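Local coordinates for mandelate racemase/muconate lactonizing enzyme family protein (PDB 2QDE) that is of unspecified function but has the enolase-superfamily fold, with a barrel domain whose metal site holds a barium ion in this model, at residues I135-V140 / E159-V164; L304-A309 / Q324-P329. One frame throughout, in Å; residues are numbered along the deposited sequence.

Contact 1 of 2, residues I135-V140 / E159-V164; sequences IPLGLV and EGFHFV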
loop_
_atom_site.group_PDB
_atom_site.type_symbol
_atom_site.label_atom_id
_atom_site.label_comp_id
_atom_site.label_asym_id
_atom_site.label_seq_id
_atom_site.Cartn_x
_atom_site.Cartn_y
_atom_site.Cartn_z
ATOM N N ILE A 135 -1.941 7.321 41.897
ATOM C CA ILE A 135 -2.479 7.360 40.548
ATOM C C ILE A 135 -3.605 8.364 40.378
ATOM O O ILE A 135 -4.665 8.228 40.997
ATOM C CB ILE A 135 -3.022 5.960 40.177
ATOM C CG1 ILE A 135 -1.965 4.903 40.498
ATOM C CG2 ILE A 135 -3.445 5.921 38.714
ATOM C CD1 ILE A 135 -2.522 3.496 40.589
ATOM N N PRO A 136 -3.399 9.385 39.534
ATOM C CA PRO A 136 -4.450 10.383 39.315
ATOM C C PRO A 136 -5.622 9.733 38.571
ATOM O O PRO A 136 -5.423 9.002 37.592
ATOM C CB PRO A 136 -3.739 11.458 38.491
ATOM C CG PRO A 136 -2.705 10.672 37.728
ATOM C CD PRO A 136 -2.179 9.724 38.778
ATOM N N LEU A 137 -6.839 10.008 39.034
ATOM C CA LEU A 137 -8.031 9.420 38.444
ATOM C C LEU A 137 -9.021 10.391 37.818
ATOM O O LEU A 137 -9.054 11.580 38.135
ATOM C CB LEU A 137 -8.783 8.609 39.503
ATOM C CG LEU A 137 -8.073 7.448 40.195
ATOM C CD1 LEU A 137 -8.909 6.992 41.399
ATOM C CD2 LEU A 137 -7.864 6.303 39.208
ATOM N N GLY A 138 -9.833 9.834 36.928
ATOM C CA GLY A 138 -10.898 10.554 36.260
ATOM C C GLY A 138 -12.103 9.689 36.589
ATOM O O GLY A 138 -11.920 8.582 37.100
ATOM N N LEU A 139 -13.321 10.140 36.304
ATOM C CA LEU A 139 -14.487 9.325 36.648
ATOM C C LEU A 139 -15.640 9.397 35.659
ATOM O O LEU A 139 -15.890 10.447 35.062
ATOM C CB LEU A 139 -14.998 9.739 38.028
ATOM C CG LEU A 139 -15.387 8.640 39.012
ATOM C CD1 LEU A 139 -14.142 7.852 39.418
ATOM C CD2 LEU A 139 -16.043 9.278 40.237
ATOM N N VAL A 140 -16.340 8.274 35.494
ATOM C CA VAL A 140 -17.496 8.192 34.601
ATOM C C VAL A 140 -18.733 8.579 35.413
ATOM O O VAL A 140 -18.882 8.136 36.548
ATOM C CB VAL A 140 -17.723 6.750 34.087
ATOM C CG1 VAL A 140 -18.840 6.741 33.049
ATOM C CG2 VAL A 140 -16.451 6.200 33.490
ATOM N N GLU A 159 -14.017 17.153 44.238
ATOM C CA GLU A 159 -13.315 16.127 45.002
ATOM C C GLU A 159 -11.851 16.007 44.578
ATOM O O GLU A 159 -11.019 15.517 45.345
ATOM C CB GLU A 159 -14.026 14.782 44.833
ATOM C CG GLU A 159 -13.444 13.631 45.651
ATOM C CD GLU A 159 -13.351 13.939 47.132
ATOM O OE1 GLU A 159 -14.254 14.629 47.661
ATOM O OE2 GLU A 159 -12.375 13.478 47.775
ATOM N N GLY A 160 -11.541 16.448 43.357
ATOM C CA GLY A 160 -10.164 16.391 42.885
ATOM C C GLY A 160 -9.895 15.574 41.627
ATOM O O GLY A 160 -8.767 15.539 41.128
ATOM N N PHE A 161 -10.916 14.913 41.101
ATOM C CA PHE A 161 -10.727 14.105 39.907
ATOM C C PHE A 161 -10.237 14.919 38.707
ATOM O O PHE A 161 -10.570 16.092 38.555
ATOM C CB PHE A 161 -12.000 13.332 39.609
ATOM C CG PHE A 161 -12.288 12.273 40.636
ATOM C CD1 PHE A 161 -12.983 12.584 41.803
ATOM C CD2 PHE A 161 -11.794 10.978 40.470
ATOM C CE1 PHE A 161 -13.179 11.617 42.799
ATOM C CE2 PHE A 161 -11.982 10.004 41.456
ATOM C CZ PHE A 161 -12.680 10.329 42.627
ATOM N N HIS A 162 -9.442 14.261 37.866
ATOM C CA HIS A 162 -8.782 14.870 36.713
ATOM C C HIS A 162 -9.511 14.943 35.379
ATOM O O HIS A 162 -9.095 15.679 34.488
ATOM C CB HIS A 162 -7.432 14.182 36.558
ATOM C CG HIS A 162 -6.652 14.152 37.834
ATOM N ND1 HIS A 162 -5.717 15.112 38.158
ATOM C CD2 HIS A 162 -6.737 13.333 38.908
ATOM C CE1 HIS A 162 -5.261 14.886 39.377
ATOM N NE2 HIS A 162 -5.865 13.813 39.856
ATOM N N PHE A 163 -10.571 14.164 35.219
ATOM C CA PHE A 163 -11.354 14.248 33.998
ATOM C C PHE A 163 -12.754 13.747 34.265
ATOM O O PHE A 163 -13.018 13.165 35.317
ATOM C CB PHE A 163 -10.685 13.497 32.827
ATOM C CG PHE A 163 -10.585 12.009 33.002
ATOM C CD1 PHE A 163 -11.705 11.195 32.866
ATOM C CD2 PHE A 163 -9.346 11.413 33.234
ATOM C CE1 PHE A 163 -11.590 9.806 32.948
ATOM C CE2 PHE A 163 -9.219 10.031 33.316
ATOM C CZ PHE A 163 -10.340 9.226 33.173
ATOM N N VAL A 164 -13.655 13.998 33.326
ATOM C CA VAL A 164 -15.038 13.578 33.460
ATOM C C VAL A 164 -15.477 12.868 32.184
ATOM O O VAL A 164 -15.423 13.442 31.101
ATOM C CB VAL A 164 -15.950 14.799 33.713
ATOM C CG1 VAL A 164 -17.410 14.388 33.642
ATOM C CG2 VAL A 164 -15.632 15.406 35.077
#
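Two backbone bonds join the two segments. H162 N gives a nearly straight bond (174°) to L137 O, 2.7 Å long and in the carbonyl plane. The bond from L139 N to F163 O is longer, 3.2 Å, and its donor stands well above the carbonyl plane. Around the pair lie three rings. P136 CB sits 3.6 Å from the centroid of the H162 ring in a CH-pi contact, with G160 O over the opposite face, both offset toward the rim; the compact proline ring can lie close against the imidazole. F163, its CG in the crowded position between N and carbonyl carbon (chi1 65°), brings a ring face directly over G138 CA. Glycine fits there, since a beta carbon on G138 would run into F163 CD2. F161 presents one face to L139 CD2, and its CD2/CE2 side meets L137 CB (4.0 Å from F161 CD2) and L139 CD1 (3.7 Å from F161 CE2). Further out, V156 of helix 146-159 touches both L139 and F161, while G160 ends that helix in a Schellman motif at a positive phi (120°) that suits glycine. L139 and V164 then pair in parallel, completing a beta-alpha-beta crossover of the barrel. Chemically, two backbone bonds set the spacing between the segments, and ring and CH-pi packing fill in around them. The cost is one buried donor, F163 N, which finds no partner.

Contact 2 of 2, residues L304-A309 / Q324-P329; sequences LEASPA and QENAGP
In the barrel domain, helix 303-315 packs on the loop leading into helix 328-332, where A327 takes the N-cap position, and the CA atoms of A306 and G328 are 6.3 Å apart. N326 carries the direct bond. Its CG lies anti to the backbone N (chi1 177°), which sends the amide toward the helix, and ND2 donates to a lone pair of A306 O at 2.9 Å, the acceptor close to the amide plane. Small residues make room: A309 CB packs 3.5 Å from N326 ND2, and A306 CB touches P329 CD at 3.9 Å. One water bridges three polar groups, donating to E305 OE1 at 2.7 Å and to N326 OD1 at 2.7 Å while accepting from G328 N at 2.8 Å. Glycine suits position 328, because a beta carbon there would press on E305 OE1. A second water lies 2.6 Å from E305 OE2, an oxygen also bonded by Q272 NE2 and M299 N, and can reach N326 OD1; it has more acceptors than protons. The asparagine thus suits its place by donating from ND2 to a helix carbonyl and accepting at OD1 from water, and the donors round E305 would probably stabilise its buried negative charge.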
loop_
_atom_site.group_PDB
_atom_site.type_symbol
_atom_site.label_atom_id
_atom_site.label_comp_id
_atom_site.label_asym_id
_atom_site.label_seq_id
_atom_site.Cartn_x
_atom_site.Cartn_y
_atom_site.Cartn_z
ATOM N N LEU A 304 -11.066 -5.544 45.898
ATOM C CA LEU A 304 -10.217 -6.624 45.419
ATOM C C LEU A 304 -10.138 -6.555 43.898
ATOM O O LEU A 304 -9.075 -6.754 43.321
ATOM C CB LEU A 304 -10.753 -7.994 45.848
ATOM C CG LEU A 304 -9.909 -9.183 45.357
ATOM C CD1 LEU A 304 -8.470 -9.012 45.821
ATOM C CD2 LEU A 304 -10.473 -10.490 45.889
ATOM N N GLU A 305 -11.264 -6.274 43.253
ATOM C CA GLU A 305 -11.293 -6.162 41.797
ATOM C C GLU A 305 -10.376 -5.017 41.358
ATOM O O GLU A 305 -9.681 -5.113 40.342
ATOM C CB GLU A 305 -12.727 -5.890 41.320
ATOM C CG GLU A 305 -12.921 -5.810 39.804
ATOM C CD GLU A 305 -12.517 -4.468 39.200
ATOM O OE1 GLU A 305 -12.652 -3.427 39.885
ATOM O OE2 GLU A 305 -12.081 -4.449 38.024
ATOM N N ALA A 306 -10.364 -3.936 42.131
ATOM C CA ALA A 306 -9.538 -2.782 41.778
ATOM C C ALA A 306 -8.037 -2.972 41.998
ATOM O O ALA A 306 -7.224 -2.294 41.364
ATOM C CB ALA A 306 -10.016 -1.559 42.547
ATOM N N SER A 307 -7.665 -3.900 42.874
ATOM C CA SER A 307 -6.253 -4.122 43.199
ATOM C C SER A 307 -5.255 -4.485 42.098
ATOM O O SER A 307 -4.207 -3.852 41.990
ATOM C CB SER A 307 -6.133 -5.138 44.331
ATOM O OG SER A 307 -6.583 -4.554 45.532
ATOM N N PRO A 308 -5.545 -5.513 41.282
ATOM C CA PRO A 308 -4.566 -5.836 40.233
ATOM C C PRO A 308 -4.208 -4.590 39.413
ATOM O O PRO A 308 -3.030 -4.281 39.204
ATOM C CB PRO A 308 -5.287 -6.900 39.401
ATOM C CG PRO A 308 -6.141 -7.593 40.424
ATOM C CD PRO A 308 -6.698 -6.431 41.233
ATOM N N ALA A 309 -5.233 -3.871 38.967
ATOM C CA ALA A 309 -5.035 -2.658 38.189
ATOM C C ALA A 309 -4.271 -1.599 38.998
ATOM O O ALA A 309 -3.401 -0.918 38.467
ATOM C CB ALA A 309 -6.388 -2.102 37.730
ATOM N N GLN A 324 -5.961 7.776 35.169
ATOM C CA GLN A 324 -6.654 6.512 35.016
ATOM C C GLN A 324 -8.141 6.510 35.373
ATOM O O GLN A 324 -8.712 7.544 35.728
ATOM C CB GLN A 324 -5.898 5.454 35.816
ATOM C CG GLN A 324 -4.432 5.356 35.408
ATOM C CD GLN A 324 -4.278 4.871 33.982
ATOM O OE1 GLN A 324 -4.810 3.828 33.623
ATOM N NE2 GLN A 324 -3.555 5.624 33.163
ATOM N N GLU A 325 -8.755 5.336 35.293
ATOM C CA GLU A 325 -10.181 5.222 35.553
ATOM C C GLU A 325 -10.569 3.937 36.285
ATOM O O GLU A 325 -11.664 3.407 36.094
ATOM C CB GLU A 325 -10.919 5.294 34.219
ATOM C CG GLU A 325 -12.366 5.671 34.326
ATOM C CD GLU A 325 -13.178 5.119 33.179
ATOM O OE1 GLU A 325 -13.326 3.873 33.105
ATOM O OE2 GLU A 325 -13.662 5.923 32.349
ATOM N N ASN A 326 -9.673 3.439 37.127
ATOM C CA ASN A 326 -9.919 2.215 37.879
ATOM C C ASN A 326 -10.563 2.574 39.225
ATOM O O ASN A 326 -9.873 2.685 40.230
ATOM C CB ASN A 326 -8.582 1.491 38.076
ATOM C CG ASN A 326 -8.702 0.234 38.919
ATOM O OD1 ASN A 326 -9.527 -0.639 38.651
ATOM N ND2 ASN A 326 -7.854 0.131 39.939
ATOM N N ALA A 327 -11.886 2.749 39.243
ATOM C CA ALA A 327 -12.585 3.139 40.473
ATOM C C ALA A 327 -13.858 2.348 40.783
ATOM O O ALA A 327 -14.856 2.917 41.238
ATOM C CB ALA A 327 -12.907 4.635 40.419
ATOM N N GLY A 328 -13.817 1.040 40.550
ATOM C CA GLY A 328 -14.973 0.198 40.804
ATOM C C GLY A 328 -15.629 0.409 42.160
ATOM O O GLY A 328 -16.852 0.556 42.228
ATOM N N PRO A 329 -14.852 0.427 43.258
ATOM C CA PRO A 329 -15.392 0.623 44.608
ATOM C C PRO A 329 -16.222 1.896 44.790
ATOM O O PRO A 329 -17.207 1.894 45.531
ATOM C CB PRO A 329 -14.140 0.620 45.484
ATOM C CG PRO A 329 -13.222 -0.321 44.750
ATOM C CD PRO A 329 -13.404 0.159 43.316
HETATM O O HOH W 1 -11.856 -0.844 40.064
HETATM O O HOH W 2 -9.834 -3.319 37.350
#

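How the contacts relate
Contacts 1 and 2 lie with their centres 13 Å apart and meet at Q324. Its backbone N is 2.8 Å from P136 O and its backbone O 2.8 Å from G138 N, both probable hydrogen bonds, so Q324, at the start of segment 324-329, runs beside strand 135-140, which pairs with segment 159-164 in contact 1. Q324 on one side and E325, bonded through its backbone to C296, on the other bridge strands 135-140 and 294-296, the first and last parallel strands of the barrel. Neither contact supplies a metal ligand: D195, N197, E221 and D246 hold the barium ion, about 11 Å from the side chain of F163 and about 14 Å from that of E305. Both lie in the barrel domain, outside the metal's first shell.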